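Local coordinates for protein RNA 2',3'-cyclic phosphodiesterase (Deinococcus radiodurans, PDB 5H7E) that belongs to the LigT-like phosphoesterases of the 2H clan, enzymes built as two lobes of antiparallel strands flanked by helices, at residues L12-A16 against D17-P21; E54-E57 against D58-L62. All coordinates share one frame; numbering follows the deposited sequence.

In the fold
Contacts 1 and 2 both lie at the start of a helix. Contact 1 comes first, at the passage from strand 6-13 into helix 16-26; contact 2 follows at the beginning of helix 56-67. Their centres lie about 27 Å apart and their nearest atoms about 12 Å, so the two never touch. What joins them is strand 6-13: its last residues enter contact 1, while Tyr6, Leu8 and Tyr10 pack against the helix of contact 2. Both lie within the same LigT-like sequence family, in a fold built on an antiparallel sheet. Contact 1 is partly buried, its centre about 12 Å from the centre of the chain; contact 2 is at the surface, its centre about 19 Å from it.

Contact 1: L12-A16 against D17-P21; sequences LRVPA and DITAP. With SO4 (sulfate ion), chain E.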
loop_
_atom_site.group_PDB
_atom_site.type_symbol
_atom_site.label_atom_id
_atom_site.label_comp_id
_atom_site.label_asym_id
_atom_site.label_seq_id
_atom_site.Cartn_x
_atom_site.Cartn_y
_atom_site.Cartn_z
ATOM N N LEU A 12 -3.225 -2.446 2.784
ATOM C CA LEU A 12 -3.181 -3.792 3.376
ATOM C C LEU A 12 -1.780 -4.077 3.914
ATOM O O LEU A 12 -0.776 -3.857 3.220
ATOM C CB LEU A 12 -3.525 -4.874 2.332
ATOM C CG LEU A 12 -4.800 -4.620 1.524
ATOM C CD1 LEU A 12 -4.989 -5.842 0.547
ATOM C CD2 LEU A 12 -5.986 -4.583 2.474
ATOM N N ARG A 13 -1.722 -4.546 5.155
ATOM C CA ARG A 13 -0.501 -5.058 5.740
ATOM C C ARG A 13 -0.087 -6.325 5.007
ATOM O O ARG A 13 -0.918 -7.019 4.424
ATOM C CB ARG A 13 -0.775 -5.360 7.208
ATOM C CG ARG A 13 0.294 -5.996 7.904
ATOM C CD ARG A 13 -0.200 -6.526 9.271
ATOM N NE ARG A 13 0.939 -7.214 9.822
ATOM C CZ ARG A 13 1.119 -8.524 9.800
ATOM N NH1 ARG A 13 0.179 -9.342 9.332
ATOM N NH2 ARG A 13 2.232 -9.012 10.314
ATOM N N VAL A 14 1.212 -6.602 5.005
ATOM C CA VAL A 14 1.753 -7.791 4.342
ATOM C C VAL A 14 2.338 -8.674 5.432
ATOM O O VAL A 14 3.199 -8.199 6.206
ATOM C CB VAL A 14 2.828 -7.394 3.324
ATOM C CG1 VAL A 14 3.369 -8.628 2.621
ATOM C CG2 VAL A 14 2.170 -6.479 2.271
ATOM N N PRO A 15 1.917 -9.933 5.569
ATOM C CA PRO A 15 2.348 -10.759 6.687
ATOM C C PRO A 15 3.724 -11.376 6.459
ATOM O O PRO A 15 4.290 -11.327 5.369
ATOM C CB PRO A 15 1.276 -11.858 6.773
ATOM C CG PRO A 15 0.787 -11.968 5.282
ATOM C CD PRO A 15 0.859 -10.555 4.743
ATOM N N ALA A 16 4.204 -11.946 7.537
ATOM C CA ALA A 16 5.587 -12.432 7.587
ATOM C C ALA A 16 5.868 -13.464 6.515
ATOM O O ALA A 16 6.992 -13.550 6.002
ATOM C CB ALA A 16 5.866 -13.047 8.943
ATOM N N ASP A 17 4.883 -14.315 6.206
ATOM C CA ASP A 17 5.190 -15.346 5.219
ATOM C C ASP A 17 5.301 -14.804 3.826
ATOM O O ASP A 17 5.733 -15.550 2.919
ATOM C CB ASP A 17 4.097 -16.444 5.200
ATOM C CG ASP A 17 4.053 -17.239 6.479
ATOM O OD1 ASP A 17 4.987 -17.199 7.314
ATOM O OD2 ASP A 17 3.053 -17.984 6.708
ATOM N N ILE A 18 4.932 -13.541 3.632
ATOM C CA ILE A 18 5.069 -12.879 2.335
ATOM C C ILE A 18 6.252 -11.925 2.336
ATOM O O ILE A 18 6.992 -11.861 1.356
ATOM C CB ILE A 18 3.758 -12.138 1.974
ATOM C CG1 ILE A 18 2.558 -13.097 1.949
ATOM C CG2 ILE A 18 3.914 -11.384 0.637
ATOM C CD1 ILE A 18 2.642 -14.172 0.813
ATOM N N THR A 19 6.452 -11.177 3.439
ATOM C CA THR A 19 7.603 -10.270 3.410
ATOM C C THR A 19 8.891 -11.060 3.339
ATOM O O THR A 19 9.894 -10.541 2.837
ATOM C CB THR A 19 7.606 -9.285 4.583
ATOM O OG1 THR A 19 7.577 -9.979 5.839
ATOM C CG2 THR A 19 6.384 -8.338 4.497
ATOM N N ALA A 20 8.905 -12.311 3.832
ATOM C CA ALA A 20 10.185 -13.019 3.831
ATOM C C ALA A 20 10.636 -13.356 2.421
ATOM O O ALA A 20 11.815 -13.074 2.098
ATOM C CB ALA A 20 10.126 -14.279 4.713
ATOM N N PRO A 21 9.822 -13.951 1.564
ATOM C CA PRO A 21 10.313 -14.191 0.200
ATOM C C PRO A 21 10.537 -12.911 -0.571
ATOM O O PRO A 21 11.417 -12.859 -1.447
ATOM C CB PRO A 21 9.227 -15.078 -0.418
ATOM C CG PRO A 21 7.986 -14.859 0.438
ATOM C CD PRO A 21 8.521 -14.664 1.812
HETATM S S SO4 E . 1.981 -12.165 10.623
HETATM O O1 SO4 E . 0.582 -11.821 10.308
HETATM O O2 SO4 E . 2.928 -11.325 9.927
HETATM O O3 SO4 E . 2.191 -11.902 12.043
HETATM O O4 SO4 E . 2.235 -13.583 10.371
HETATM O O HOH W 1 5.459 -8.901 7.540
HETATM O O HOH W 2 9.455 -11.539 7.059
#
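Val14 lays its CG1 methyl against two residues of the first helical turn, Ile18 and Thr19. The valine and isoleucine side chains meet at about a right angle, and CG1 of Val14 comes to 3.4 Å from CG2 of Ile18, tighter than ordinary van der Waals contact. CG1 stands anti to the valine's backbone N (chi1 -179°), which carries it toward the helix, where CG2 of Thr19 also touches it. The Pro15 ring runs next to the Ile18 side chain in the same direction, CG of the proline against CG1 of the isoleucine, with Trp149 of strand 148-160 packed on the pair.

Pro15 occupies the N-cap position, and its carbonyl oxygen takes two donors. Thr19 N approaches in the carbonyl plane at 2.9 Å from Pro15 O, with an N-H...O angle of 163°. Ile18 N reaches Pro15 O from above that plane, a more bent bond. One residue on, Ala20 N donates to Ala16 O.

Thr19 holds OG1 between its own backbone N and carbonyl carbon (chi1 57°), turned to meet two waters. One of them links OG1 of Thr19 to Val14 O, donating to the carbonyl at 2.7 Å; the other also makes a weak bond to Ala16 O.

A sulfate ion, probably from the crystallisation liquor, sits where the strand gives way to the helix. The extended Arg13 chain presents its guanidinium edge to it: NH1 of Arg13 donates to sulfate O1 at 2.7 Å, whereas NH2 lies implausibly close to O2, leaving the detail of that contact doubtful. Ala16 N donates to O2 at 2.8 Å. An anion held by an arginine and a backbone N-H of the first turn is consistent with a positive potential there, to which the helix dipole probably adds.

Contact 2: E54-E57 against D58-L62; sequences ERVE and DLKRL
Bends at chi2 (-46°) and chi3 (-58°) fold the Arg55 chain back toward Asp58, whose CG lies beside its own backbone N (chi1 -70°). Arg55 thereby grips one carboxylate oxygen side-on with two nitrogens: NH1 of Arg55 is 2.9 Å from OD2 of Asp58, and NE 3.1 Å from the same atom. OD2 lies in the guanidinium plane of Arg55, while both nitrogens come from the anti side of that oxygen and somewhat out of the carboxylate plane; guanidinium and carboxylate stand nearly perpendicular. The other oxygen, OD1 of Asp58, forms a salt bridge with NH1 of Arg61 at 2.7 Å, making a three-residue network.

Glu57 runs across Arg61 and places its CG over one guanidinium face, 3.4 Å from NH2 of Arg61. Its OE1 makes a long salt bridge, 3.8 Å, to NZ of Lys60. The backbone is held by the helical bonds Leu59 N to Arg55 O, Lys60 N to Val56 O and Arg61 N to Glu57 O, and a water joins Glu54 O to Asp58 N.

Arg55 NH1 also donates to Leu115 O, which ties the helix start to a neighbouring loop. Flanked by two arginines, the Asp58 carboxylate is probably stabilised in its ionised form.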
loop_
_atom_site.group_PDB
_atom_site.type_symbol
_atom_site.label_atom_id
_atom_site.label_comp_id
_atom_site.label_asym_id
_atom_site.label_seq_id
_atom_site.Cartn_x
_atom_site.Cartn_y
_atom_site.Cartn_z
ATOM N N GLU A 54 -8.991 16.688 12.690
ATOM C CA GLU A 54 -10.422 16.606 12.961
ATOM C C GLU A 54 -11.179 15.785 11.925
ATOM O O GLU A 54 -12.347 15.455 12.153
ATOM C CB GLU A 54 -11.023 18.015 13.048
ATOM C CG GLU A 54 -10.664 18.895 11.853
ATOM C CD GLU A 54 -9.442 19.809 12.098
ATOM O OE1 GLU A 54 -9.510 20.974 11.632
ATOM O OE2 GLU A 54 -8.426 19.376 12.730
ATOM N N ARG A 55 -10.547 15.421 10.810
ATOM C CA ARG A 55 -11.208 14.619 9.792
ATOM C C ARG A 55 -10.940 13.136 9.949
ATOM O O ARG A 55 -11.493 12.352 9.180
ATOM C CB ARG A 55 -10.771 15.048 8.380
ATOM C CG ARG A 55 -11.099 16.521 8.018
ATOM C CD ARG A 55 -12.532 16.935 8.396
ATOM N NE ARG A 55 -13.570 16.112 7.772
ATOM C CZ ARG A 55 -13.934 16.203 6.497
ATOM N NH1 ARG A 55 -14.900 15.407 6.012
ATOM N NH2 ARG A 55 -13.340 17.095 5.699
ATOM N N VAL A 56 -10.111 12.736 10.913
ATOM C CA VAL A 56 -9.714 11.337 10.998
ATOM C C VAL A 56 -10.903 10.453 11.345
ATOM O O VAL A 56 -11.027 9.339 10.836
ATOM C CB VAL A 56 -8.569 11.162 12.000
ATOM C CG1 VAL A 56 -8.265 9.684 12.201
ATOM C CG2 VAL A 56 -7.325 11.904 11.490
ATOM N N GLU A 57 -11.793 10.918 12.222
ATOM C CA GLU A 57 -12.958 10.098 12.533
ATOM C C GLU A 57 -13.810 9.829 11.306
ATOM O O GLU A 57 -14.296 8.705 11.135
ATOM C CB GLU A 57 -13.786 10.741 13.651
ATOM C CG GLU A 57 -14.832 9.794 14.228
ATOM C CD GLU A 57 -14.216 8.535 14.841
ATOM O OE1 GLU A 57 -13.075 8.599 15.357
ATOM O OE2 GLU A 57 -14.881 7.476 14.806
ATOM N N ASP A 58 -13.980 10.809 10.400
ATOM C CA ASP A 58 -14.701 10.507 9.150
ATOM C C ASP A 58 -14.007 9.420 8.353
ATOM O O ASP A 58 -14.670 8.576 7.741
ATOM C CB ASP A 58 -14.851 11.735 8.253
ATOM C CG ASP A 58 -15.825 12.775 8.825
ATOM O OD1 ASP A 58 -16.695 12.421 9.666
ATOM O OD2 ASP A 58 -15.719 13.954 8.393
ATOM N N LEU A 59 -12.675 9.463 8.303
ATOM C CA LEU A 59 -11.938 8.455 7.551
ATOM C C LEU A 59 -12.080 7.082 8.189
ATOM O O LEU A 59 -12.047 6.054 7.487
ATOM C CB LEU A 59 -10.451 8.831 7.474
ATOM C CG LEU A 59 -10.215 10.082 6.619
ATOM C CD1 LEU A 59 -8.739 10.485 6.725
ATOM C CD2 LEU A 59 -10.519 9.838 5.105
ATOM N N LYS A 60 -12.168 7.032 9.519
ATOM C CA LYS A 60 -12.361 5.762 10.210
ATOM C C LYS A 60 -13.749 5.205 9.935
ATOM O O LYS A 60 -13.909 4.003 9.729
ATOM C CB LYS A 60 -12.140 5.937 11.722
ATOM C CG LYS A 60 -10.658 6.023 12.071
ATOM C CD LYS A 60 -10.397 6.467 13.509
ATOM C CE LYS A 60 -10.907 5.465 14.519
ATOM N NZ LYS A 60 -10.559 5.876 15.936
ATOM N N ARG A 61 -14.760 6.063 9.948
ATOM C CA ARG A 61 -16.108 5.625 9.612
ATOM C C ARG A 61 -16.164 5.101 8.182
ATOM O O ARG A 61 -16.883 4.138 7.900
ATOM C CB ARG A 61 -17.085 6.780 9.797
ATOM C CG ARG A 61 -17.317 7.145 11.220
ATOM C CD ARG A 61 -18.456 8.199 11.306
ATOM N NE ARG A 61 -18.464 8.908 12.585
ATOM C CZ ARG A 61 -18.044 10.162 12.776
ATOM N NH1 ARG A 61 -17.569 10.896 11.772
ATOM N NH2 ARG A 61 -18.101 10.689 13.992
ATOM N N LEU A 62 -15.476 5.781 7.257
ATOM C CA LEU A 62 -15.438 5.312 5.867
ATOM C C LEU A 62 -14.777 3.944 5.763
ATOM O O LEU A 62 -15.298 3.045 5.086
ATOM C CB LEU A 62 -14.714 6.347 5.003
ATOM C CG LEU A 62 -14.520 5.932 3.529
ATOM C CD1 LEU A 62 -15.899 5.827 2.809
ATOM C CD2 LEU A 62 -13.658 7.029 2.943
HETATM O O HOH W 3 -14.139 13.490 11.420
#